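PDB 5IJX: tyrosine--tRNA ligase, mitochondrial from Coccidioides posadasii, which probably catalyses the ATP-dependent attachment of L-tyrosine to tRNA(Tyr), releasing AMP and diphosphate, in mitochondrial protein synthesis. Local coordinates for residues Ile29-Ser39 with Arg54-Arg63; Leu90-Leu98 with Phe156-Arg164. All coordinates share one frame; numbering follows the deposited sequence.

Contact 1 of 2, residues Ile29-Ser39 with Arg54-Arg63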
loop_
_atom_site.group_PDB
_atom_site.type_symbol
_atom_site.label_atom_id
_atom_site.label_comp_id
_atom_site.label_asym_id
_atom_site.label_seq_id
_atom_site.Cartn_x
_atom_site.Cartn_y
_atom_site.Cartn_z
ATOM N N ILE A 29 -10.083 -33.537 -27.608
ATOM C CA ILE A 29 -10.061 -33.862 -26.184
ATOM C C ILE A 29 -11.476 -34.073 -25.660
ATOM O O ILE A 29 -11.786 -35.108 -25.058
ATOM C CB ILE A 29 -9.323 -32.758 -25.404
ATOM C CG1 ILE A 29 -7.825 -32.814 -25.720
ATOM C CG2 ILE A 29 -9.562 -32.893 -23.907
ATOM C CD1 ILE A 29 -7.042 -31.611 -25.240
ATOM N N GLU A 30 -12.357 -33.091 -25.875
ATOM C CA GLU A 30 -13.692 -33.138 -25.287
ATOM C C GLU A 30 -14.544 -34.264 -25.857
ATOM O O GLU A 30 -15.492 -34.700 -25.194
ATOM C CB GLU A 30 -14.397 -31.793 -25.479
ATOM C CG GLU A 30 -13.800 -30.677 -24.634
ATOM C CD GLU A 30 -14.597 -29.389 -24.700
ATOM O OE1 GLU A 30 -15.307 -29.173 -25.705
ATOM O OE2 GLU A 30 -14.514 -28.592 -23.742
ATOM N N ALA A 31 -14.240 -34.742 -27.062
ATOM C CA ALA A 31 -14.909 -35.929 -27.575
ATOM C C ALA A 31 -14.278 -37.217 -27.063
ATOM O O ALA A 31 -14.881 -38.285 -27.214
ATOM C CB ALA A 31 -14.907 -35.921 -29.106
ATOM N N GLY A 32 -13.086 -37.141 -26.466
ATOM C CA GLY A 32 -12.460 -38.267 -25.806
ATOM C C GLY A 32 -11.196 -38.771 -26.470
ATOM O O GLY A 32 -10.432 -39.506 -25.831
ATOM N N ARG A 33 -10.943 -38.393 -27.726
ATOM C CA ARG A 33 -9.855 -39.016 -28.473
ATOM C C ARG A 33 -8.484 -38.626 -27.929
ATOM O O ARG A 33 -7.530 -39.399 -28.067
ATOM C CB ARG A 33 -9.970 -38.660 -29.958
ATOM C CG ARG A 33 -11.200 -39.267 -30.634
ATOM C CD ARG A 33 -11.144 -39.197 -32.158
ATOM N NE ARG A 33 -11.222 -37.829 -32.667
ATOM C CZ ARG A 33 -10.213 -37.149 -33.209
ATOM N NH1 ARG A 33 -9.008 -37.692 -33.334
ATOM N NH2 ARG A 33 -10.414 -35.913 -33.640
ATOM N N LYS A 34 -8.359 -37.455 -27.304
ATOM C CA LYS A 34 -7.087 -36.989 -26.770
ATOM C C LYS A 34 -7.216 -36.677 -25.283
ATOM O O LYS A 34 -8.296 -36.333 -24.793
ATOM C CB LYS A 34 -6.590 -35.740 -27.519
ATOM C CG LYS A 34 -5.231 -35.240 -27.049
ATOM C CD LYS A 34 -4.677 -34.153 -27.957
ATOM C CE LYS A 34 -3.343 -33.637 -27.441
ATOM N NZ LYS A 34 -2.417 -33.255 -28.542
ATOM N N GLN A 35 -6.098 -36.801 -24.569
ATOM C CA GLN A 35 -6.081 -36.549 -23.136
ATOM C C GLN A 35 -5.907 -35.062 -22.857
ATOM O O GLN A 35 -5.075 -34.390 -23.476
ATOM C CB GLN A 35 -4.953 -37.332 -22.463
ATOM C CG GLN A 35 -4.962 -37.229 -20.942
ATOM C CD GLN A 35 -3.800 -37.958 -20.292
ATOM O OE1 GLN A 35 -2.687 -37.970 -20.818
ATOM N NE2 GLN A 35 -4.056 -38.573 -19.140
ATOM N N SER A 36 -6.692 -34.554 -21.911
ATOM C CA SER A 36 -6.593 -33.156 -21.527
ATOM C C SER A 36 -5.248 -32.880 -20.858
ATOM O O SER A 36 -4.544 -33.789 -20.410
ATOM C CB SER A 36 -7.732 -32.773 -20.582
ATOM O OG SER A 36 -7.523 -33.314 -19.289
ATOM N N PHE A 37 -4.899 -31.595 -20.786
ATOM C CA PHE A 37 -3.616 -31.210 -20.210
ATOM C C PHE A 37 -3.597 -31.433 -18.702
ATOM O O PHE A 37 -2.607 -31.935 -18.154
ATOM C CB PHE A 37 -3.318 -29.749 -20.544
ATOM C CG PHE A 37 -1.970 -29.282 -20.077
ATOM C CD1 PHE A 37 -0.814 -29.755 -20.675
ATOM C CD2 PHE A 37 -1.860 -28.365 -19.046
ATOM C CE1 PHE A 37 0.429 -29.324 -20.249
ATOM C CE2 PHE A 37 -0.619 -27.930 -18.616
ATOM C CZ PHE A 37 0.525 -28.410 -19.217
ATOM N N LEU A 38 -4.682 -31.071 -18.014
ATOM C CA LEU A 38 -4.740 -31.269 -16.569
ATOM C C LEU A 38 -4.658 -32.749 -16.219
ATOM O O LEU A 38 -3.892 -33.148 -15.334
ATOM C CB LEU A 38 -6.021 -30.648 -16.012
ATOM C CG LEU A 38 -6.152 -30.631 -14.490
ATOM C CD1 LEU A 38 -5.051 -29.790 -13.859
ATOM C CD2 LEU A 38 -7.522 -30.110 -14.088
ATOM N N SER A 39 -5.447 -33.581 -16.902
ATOM C CA SER A 39 -5.365 -35.023 -16.695
ATOM C C SER A 39 -3.932 -35.516 -16.850
ATOM O O SER A 39 -3.457 -36.343 -16.059
ATOM C CB SER A 39 -6.290 -35.743 -17.677
ATOM O OG SER A 39 -6.207 -37.149 -17.521
ATOM N N ARG A 54 -11.853 -28.288 -10.032
ATOM C CA ARG A 54 -10.905 -29.011 -10.876
ATOM C C ARG A 54 -11.428 -29.152 -12.301
ATOM O O ARG A 54 -10.744 -28.792 -13.269
ATOM C CB ARG A 54 -10.615 -30.379 -10.254
ATOM C CG ARG A 54 -9.601 -31.221 -11.005
ATOM C CD ARG A 54 -10.276 -32.178 -11.972
ATOM N NE ARG A 54 -9.306 -32.987 -12.705
ATOM C CZ ARG A 54 -9.477 -33.430 -13.948
ATOM N NH1 ARG A 54 -10.581 -33.137 -14.624
ATOM N NH2 ARG A 54 -8.534 -34.159 -14.523
ATOM N N ASP A 55 -12.646 -29.680 -12.453
ATOM C CA ASP A 55 -13.204 -29.871 -13.788
ATOM C C ASP A 55 -13.375 -28.545 -14.517
ATOM O O ASP A 55 -13.269 -28.496 -15.748
ATOM C CB ASP A 55 -14.542 -30.605 -13.700
ATOM C CG ASP A 55 -14.396 -32.025 -13.182
ATOM O OD1 ASP A 55 -15.393 -32.583 -12.679
ATOM O OD2 ASP A 55 -13.281 -32.580 -13.277
ATOM N N ALA A 56 -13.641 -27.462 -13.782
ATOM C CA ALA A 56 -13.711 -26.146 -14.408
ATOM C C ALA A 56 -12.363 -25.747 -14.997
ATOM O O ALA A 56 -12.301 -25.147 -16.076
ATOM C CB ALA A 56 -14.178 -25.103 -13.394
ATOM N N LEU A 57 -11.270 -26.070 -14.301
ATOM C CA LEU A 57 -9.943 -25.743 -14.812
ATOM C C LEU A 57 -9.591 -26.607 -16.015
ATOM O O LEU A 57 -9.065 -26.103 -17.016
ATOM C CB LEU A 57 -8.900 -25.910 -13.708
ATOM C CG LEU A 57 -7.436 -25.781 -14.139
ATOM C CD1 LEU A 57 -7.187 -24.455 -14.850
ATOM C CD2 LEU A 57 -6.513 -25.930 -12.937
ATOM N N ASP A 58 -9.858 -27.911 -15.931
ATOM C CA ASP A 58 -9.698 -28.775 -17.096
ATOM C C ASP A 58 -10.442 -28.195 -18.295
ATOM O O ASP A 58 -9.905 -28.121 -19.408
ATOM C CB ASP A 58 -10.207 -30.181 -16.769
ATOM C CG ASP A 58 -9.603 -31.244 -17.662
ATOM O OD1 ASP A 58 -8.617 -30.945 -18.370
ATOM O OD2 ASP A 58 -10.105 -32.387 -17.645
ATOM N N LYS A 59 -11.684 -27.761 -18.070
ATOM C CA LYS A 59 -12.473 -27.135 -19.125
ATOM C C LYS A 59 -11.773 -25.900 -19.676
ATOM O O LYS A 59 -11.666 -25.722 -20.894
ATOM C CB LYS A 59 -13.855 -26.775 -18.577
ATOM C CG LYS A 59 -14.843 -26.266 -19.611
ATOM C CD LYS A 59 -16.224 -26.077 -18.990
ATOM C CE LYS A 59 -16.476 -24.633 -18.609
ATOM N NZ LYS A 59 -17.619 -24.489 -17.659
ATOM N N LEU A 60 -11.294 -25.028 -18.786
ATOM C CA LEU A 60 -10.610 -23.813 -19.216
ATOM C C LEU A 60 -9.439 -24.144 -20.132
ATOM O O LEU A 60 -9.354 -23.649 -21.262
ATOM C CB LEU A 60 -10.128 -23.029 -17.995
ATOM C CG LEU A 60 -9.246 -21.810 -18.288
ATOM C CD1 LEU A 60 -10.054 -20.702 -18.945
ATOM C CD2 LEU A 60 -8.585 -21.314 -17.017
ATOM N N ILE A 61 -8.516 -24.978 -19.650
ATOM C CA ILE A 61 -7.313 -25.280 -20.418
ATOM C C ILE A 61 -7.681 -25.928 -21.745
ATOM O O ILE A 61 -7.083 -25.632 -22.786
ATOM C CB ILE A 61 -6.366 -26.170 -19.592
ATOM C CG1 ILE A 61 -6.002 -25.473 -18.275
ATOM C CG2 ILE A 61 -5.112 -26.497 -20.390
ATOM C CD1 ILE A 61 -5.142 -26.304 -17.342
ATOM N N THR A 62 -8.671 -26.821 -21.731
ATOM C CA THR A 62 -9.060 -27.501 -22.963
ATOM C C THR A 62 -9.639 -26.519 -23.978
ATOM O O THR A 62 -9.361 -26.622 -25.180
ATOM C CB THR A 62 -10.067 -28.607 -22.648
ATOM O OG1 THR A 62 -9.463 -29.564 -21.769
ATOM C CG2 THR A 62 -10.514 -29.312 -23.918
ATOM N N ARG A 63 -10.440 -25.560 -23.517
ATOM C CA ARG A 63 -11.143 -24.644 -24.405
ATOM C C ARG A 63 -10.358 -23.379 -24.735
ATOM O O ARG A 63 -10.763 -22.641 -25.641
ATOM C CB ARG A 63 -12.480 -24.222 -23.785
ATOM C CG ARG A 63 -13.601 -25.240 -23.886
ATOM C CD ARG A 63 -14.930 -24.523 -24.072
ATOM N NE ARG A 63 -16.078 -25.348 -23.708
ATOM C CZ ARG A 63 -17.250 -24.864 -23.304
ATOM N NH1 ARG A 63 -17.435 -23.553 -23.195
ATOM N NH2 ARG A 63 -18.239 -25.690 -22.997
#
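Ser36 OG has two partners: it donates to the syn lone pair of Asp58 OD1 at 2.8 Å, and accepts the backbone N-H of Ser39 at 3.2 Å from Ser39 N. Ser36 is thus the N-cap of helix 37-43, and its capping hydroxyl is tied to helix 54-63. With chi1 at 74°, OG sits between its own backbone N and carbonyl carbon, where both partners can be reached. Asp58 OD2 receives a weak bond from Arg54 NH1, which also bridges Asp55 OD2 at 3.1 Å, while Arg54 NE turns to Glu42. The CD2 branch of Leu38 lies over one face of the Arg54 guanidinium, toward the rim and 3.7 Å from Arg54 NE. Next to it, Ile61 CG2 meets Phe37 CB at 3.7 Å, and Leu57 packs on strands 233-239 and 279-283 of the catalytic sheet. One turn after Asp58, Thr62 OG1 bonds back to Asp58 O at 2.8 Å. With OG1 held there, CG2, anti to the backbone N, points at helix 7-31, meets Ile29 CG2 tip to tip at 3.7 Å and also touches Glu30 CG. Where helix 7-31 ends in a Schellman motif at Gly32, Glu30 OE2 makes a long salt bridge at the edge of the Arg63 guanidinium, the two planes nearly perpendicular. Between Arg54 and the N-terminal end of helix 37-43, the carboxylate of Asp58 probably stays ionised, so that charge and capping together tie helix 37-43 to helix 54-63, while helix 7-31 rests on the Thr62 methyl and a long ion pair.

Contact 2 of 2, residues Leu90-Leu98 with Phe156-Arg164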
loop_
_atom_site.group_PDB
_atom_site.type_symbol
_atom_site.label_atom_id
_atom_site.label_comp_id
_atom_site.label_asym_id
_atom_site.label_seq_id
_atom_site.Cartn_x
_atom_site.Cartn_y
_atom_site.Cartn_z
ATOM N N LEU A 90 5.217 -25.603 -15.730
ATOM C CA LEU A 90 5.433 -24.566 -16.732
ATOM C C LEU A 90 6.054 -25.161 -17.987
ATOM O O LEU A 90 5.534 -24.991 -19.097
ATOM C CB LEU A 90 6.326 -23.454 -16.176
ATOM C CG LEU A 90 5.756 -22.527 -15.098
ATOM C CD1 LEU A 90 6.669 -21.325 -14.928
ATOM C CD2 LEU A 90 4.336 -22.070 -15.410
ATOM N N GLY A 91 7.156 -25.890 -17.820
ATOM C CA GLY A 91 7.809 -26.546 -18.933
ATOM C C GLY A 91 6.789 -27.264 -19.784
ATOM O O GLY A 91 6.615 -26.948 -20.969
ATOM N N TRP A 92 6.073 -28.209 -19.172
ATOM C CA TRP A 92 5.036 -28.922 -19.906
ATOM C C TRP A 92 4.107 -27.931 -20.591
ATOM O O TRP A 92 3.946 -27.956 -21.817
ATOM C CB TRP A 92 4.258 -29.845 -18.967
ATOM C CG TRP A 92 5.023 -31.080 -18.573
ATOM C CD1 TRP A 92 5.503 -31.390 -17.333
ATOM C CD2 TRP A 92 5.402 -32.165 -19.432
ATOM N NE1 TRP A 92 6.153 -32.602 -17.366
ATOM C CE2 TRP A 92 6.105 -33.097 -18.642
ATOM C CE3 TRP A 92 5.214 -32.438 -20.790
ATOM C CZ2 TRP A 92 6.615 -34.279 -19.164
ATOM C CZ3 TRP A 92 5.727 -33.614 -21.306
ATOM C CH2 TRP A 92 6.419 -34.518 -20.495
ATOM N N ALA A 93 3.522 -27.018 -19.811
ATOM C CA ALA A 93 2.641 -26.007 -20.382
ATOM C C ALA A 93 3.264 -25.394 -21.627
ATOM O O ALA A 93 2.649 -25.364 -22.701
ATOM C CB ALA A 93 2.341 -24.931 -19.338
ATOM N N TYR A 94 4.510 -24.938 -21.509
ATOM C CA TYR A 94 5.155 -24.279 -22.637
ATOM C C TYR A 94 5.161 -25.172 -23.871
ATOM O O TYR A 94 4.752 -24.751 -24.958
ATOM C CB TYR A 94 6.576 -23.874 -22.259
ATOM C CG TYR A 94 7.396 -23.389 -23.434
ATOM C CD1 TYR A 94 7.123 -22.169 -24.034
ATOM C CD2 TYR A 94 8.441 -24.149 -23.941
ATOM C CE1 TYR A 94 7.865 -21.720 -25.104
ATOM C CE2 TYR A 94 9.189 -23.709 -25.009
ATOM C CZ TYR A 94 8.896 -22.493 -25.588
ATOM O OH TYR A 94 9.643 -22.052 -26.655
ATOM N N VAL A 95 5.580 -26.427 -23.714
ATOM C CA VAL A 95 5.809 -27.287 -24.872
ATOM C C VAL A 95 4.467 -27.780 -25.386
ATOM O O VAL A 95 4.402 -28.496 -26.393
ATOM C CB VAL A 95 6.744 -28.471 -24.544
ATOM C CG1 VAL A 95 8.117 -27.966 -24.108
ATOM C CG2 VAL A 95 6.129 -29.378 -23.486
ATOM N N HIS A 96 3.385 -27.416 -24.698
ATOM C CA HIS A 96 2.050 -27.750 -25.170
ATOM C C HIS A 96 1.343 -26.556 -25.803
ATOM O O HIS A 96 0.132 -26.620 -26.043
ATOM C CB HIS A 96 1.208 -28.331 -24.028
ATOM C CG HIS A 96 1.445 -29.793 -23.792
ATOM N ND1 HIS A 96 0.533 -30.763 -24.151
ATOM C CD2 HIS A 96 2.492 -30.450 -23.240
ATOM C CE1 HIS A 96 1.006 -31.954 -23.831
ATOM N NE2 HIS A 96 2.195 -31.792 -23.278
ATOM N N GLY A 97 2.071 -25.480 -26.096
ATOM C CA GLY A 97 1.495 -24.316 -26.733
ATOM C C GLY A 97 0.851 -23.327 -25.792
ATOM O O GLY A 97 0.377 -22.279 -26.252
ATOM N N LEU A 98 0.810 -23.622 -24.499
ATOM C CA LEU A 98 0.287 -22.694 -23.510
ATOM C C LEU A 98 1.391 -21.751 -23.056
ATOM O O LEU A 98 2.578 -22.090 -23.096
ATOM C CB LEU A 98 -0.290 -23.454 -22.316
ATOM C CG LEU A 98 -1.567 -24.236 -22.629
ATOM C CD1 LEU A 98 -1.742 -25.411 -21.685
ATOM C CD2 LEU A 98 -2.778 -23.316 -22.565
ATOM N N PHE A 156 8.597 -32.248 -28.823
ATOM C CA PHE A 156 7.493 -31.371 -29.174
ATOM C C PHE A 156 7.936 -30.397 -30.255
ATOM O O PHE A 156 8.971 -29.735 -30.117
ATOM C CB PHE A 156 6.997 -30.626 -27.934
ATOM C CG PHE A 156 6.432 -31.534 -26.876
ATOM C CD1 PHE A 156 5.069 -31.570 -26.630
ATOM C CD2 PHE A 156 7.264 -32.365 -26.143
ATOM C CE1 PHE A 156 4.548 -32.410 -25.662
ATOM C CE2 PHE A 156 6.750 -33.208 -25.176
ATOM C CZ PHE A 156 5.390 -33.231 -24.935
ATOM N N GLU A 157 7.155 -30.316 -31.329
ATOM C CA GLU A 157 7.493 -29.465 -32.463
ATOM C C GLU A 157 7.290 -28.004 -32.083
ATOM O O GLU A 157 6.157 -27.566 -31.851
ATOM C CB GLU A 157 6.637 -29.838 -33.670
ATOM N N TRP A 158 8.383 -27.247 -32.020
ATOM C CA TRP A 158 8.291 -25.820 -31.746
ATOM C C TRP A 158 7.381 -25.146 -32.765
ATOM O O TRP A 158 7.511 -25.365 -33.972
ATOM C CB TRP A 158 9.682 -25.187 -31.778
ATOM C CG TRP A 158 9.689 -23.736 -31.409
ATOM C CD1 TRP A 158 10.007 -23.202 -30.194
ATOM C CD2 TRP A 158 9.360 -22.630 -32.259
ATOM N NE1 TRP A 158 9.898 -21.833 -30.236
ATOM C CE2 TRP A 158 9.502 -21.457 -31.492
ATOM C CE3 TRP A 158 8.959 -22.519 -33.595
ATOM C CZ2 TRP A 158 9.258 -20.190 -32.014
ATOM C CZ3 TRP A 158 8.717 -21.260 -34.110
ATOM C CH2 TRP A 158 8.868 -20.112 -33.323
ATOM N N GLU A 159 6.463 -24.320 -32.274
ATOM C CA GLU A 159 5.506 -23.616 -33.112
ATOM C C GLU A 159 5.600 -22.118 -32.865
ATOM O O GLU A 159 6.220 -21.654 -31.903
ATOM C CB GLU A 159 4.075 -24.099 -32.844
ATOM C CG GLU A 159 3.765 -25.473 -33.395
ATOM C CD GLU A 159 2.451 -26.018 -32.873
ATOM O OE1 GLU A 159 2.295 -27.257 -32.824
ATOM O OE2 GLU A 159 1.577 -25.207 -32.504
ATOM N N TRP A 160 4.965 -21.359 -33.758
ATOM C CA TRP A 160 4.906 -19.912 -33.593
ATOM C C TRP A 160 4.028 -19.522 -32.411
ATOM O O TRP A 160 4.239 -18.464 -31.807
ATOM C CB TRP A 160 4.389 -19.270 -34.881
ATOM C CG TRP A 160 4.210 -17.792 -34.797
ATOM C CD1 TRP A 160 5.129 -16.835 -35.114
ATOM C CD2 TRP A 160 3.033 -17.092 -34.374
ATOM N NE1 TRP A 160 4.599 -15.584 -34.913
ATOM C CE2 TRP A 160 3.313 -15.715 -34.459
ATOM C CE3 TRP A 160 1.769 -17.498 -33.932
ATOM C CZ2 TRP A 160 2.377 -14.740 -34.118
ATOM C CZ3 TRP A 160 0.842 -16.529 -33.592
ATOM C CH2 TRP A 160 1.150 -15.166 -33.688
ATOM N N ALA A 161 3.048 -20.358 -32.064
ATOM C CA ALA A 161 2.135 -20.056 -30.969
ATOM C C ALA A 161 2.761 -20.262 -29.597
ATOM O O ALA A 161 2.197 -19.791 -28.603
ATOM C CB ALA A 161 0.876 -20.917 -31.085
ATOM N N TRP A 162 3.899 -20.948 -29.514
ATOM C CA TRP A 162 4.555 -21.143 -28.230
ATOM C C TRP A 162 4.961 -19.800 -27.640
ATOM O O TRP A 162 5.497 -18.933 -28.335
ATOM C CB TRP A 162 5.784 -22.038 -28.387
ATOM C CG TRP A 162 5.457 -23.477 -28.643
ATOM C CD1 TRP A 162 4.263 -23.987 -29.068
ATOM C CD2 TRP A 162 6.336 -24.596 -28.482
ATOM N NE1 TRP A 162 4.347 -25.354 -29.184
ATOM C CE2 TRP A 162 5.608 -25.752 -28.829
ATOM C CE3 TRP A 162 7.667 -24.733 -28.078
ATOM C CZ2 TRP A 162 6.168 -27.026 -28.784
ATOM C CZ3 TRP A 162 8.222 -25.999 -28.035
ATOM C CH2 TRP A 162 7.473 -27.130 -28.386
ATOM N N ARG A 163 4.701 -19.632 -26.345
ATOM C CA ARG A 163 4.968 -18.381 -25.651
ATOM C C ARG A 163 5.743 -18.672 -24.377
ATOM O O ARG A 163 5.379 -19.568 -23.608
ATOM C CB ARG A 163 3.665 -17.639 -25.331
ATOM C CG ARG A 163 2.880 -17.203 -26.559
ATOM C CD ARG A 163 3.461 -15.946 -27.185
ATOM N NE ARG A 163 2.582 -15.395 -28.215
ATOM C CZ ARG A 163 2.651 -15.689 -29.511
ATOM N NH1 ARG A 163 3.565 -16.534 -29.966
ATOM N NH2 ARG A 163 1.799 -15.129 -30.358
ATOM N N ARG A 164 6.806 -17.905 -24.160
ATOM C CA ARG A 164 7.691 -18.071 -23.019
ATOM C C ARG A 164 8.050 -16.687 -22.508
ATOM O O ARG A 164 8.234 -15.760 -23.304
ATOM C CB ARG A 164 8.958 -18.835 -23.417
ATOM C CG ARG A 164 9.441 -19.855 -22.415
ATOM C CD ARG A 164 10.618 -20.621 -22.994
ATOM N NE ARG A 164 11.797 -19.773 -23.157
ATOM C CZ ARG A 164 12.802 -20.032 -23.987
ATOM N NH1 ARG A 164 12.780 -21.116 -24.753
ATOM N NH2 ARG A 164 13.831 -19.200 -24.060
HETATM O O HOH W 1 0.903 -19.510 -25.884
#
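The Rossmann fold in the catalytic part of this C-terminally truncated class I synthetase contains a beta-alpha-beta crossover from strand 67-72 through helix 84-95, just after the HIGH signature, to strand 99-104; the contact packs the end of that helix against the loop 156-164 that leads into edge strand 164-168. A Schellman motif closes the helix, with Gly97 at positive phi, Leu98 N bonding to Ala93 O and Gly97 N to Tyr94 O. Aromatic packing does most of the joining. Tyr94 and Trp162 form a T-shaped pair in which the tryptophan edge, led by CE3, points at the tyrosine face; the ring centroids are 5.0 Å apart and the planes 69° apart. Arg164 runs its aliphatic chain over a Tyr94 face, CD standing 3.7 Å from the ring centroid in a CH-pi contact, while its NH1 goes on to Glu148. The torsion of Tyr94 (CG anti to the backbone N, chi1 171°) sends its ring toward this loop. Trp162 is sandwiched: Tyr94 O and Val95 CA lie over one face, Val95 CA 4.0 Å from the centroid of the six-membered ring, and the loop's own Trp158 CA and Glu159 N lie over the other. Val95 CG2 sits almost centrally over the Phe156 ring, 3.9 Å from its centroid and 6° off the normal. At the far end of that ring, Phe156 CZ comes to the edge of the Trp92 indole, 3.7 Å from CZ3. No direct hydrogen bond links the segments; instead, a water donates to both Gly97 O, at 2.8 Å, and Ala161 O, at 3.0 Å.

Both contacts are partly buried, and their centres lie about 17 Å apart, with contact 2 nearer the middle of the chain. Contact 1 joins the N-terminal helices to helix 54-63 through a capped, charged network beside a small apolar patch; contact 2 joins a crossover helix to a loop mainly through aromatic and CH-pi packing, its polar links running through a water and through Glu148, the latter weak on the Tyr94 side. They meet at Phe37 and Ile61: Phe37 CZ lies 3.4 Å from Ala93 N, and Ile61 CG2 is 3.8 Å from Leu98 CD1. Segments 54-63 and 90-98 also adjoin the same mixed sheet, contacting strands 233-239 and 67-72 respectively.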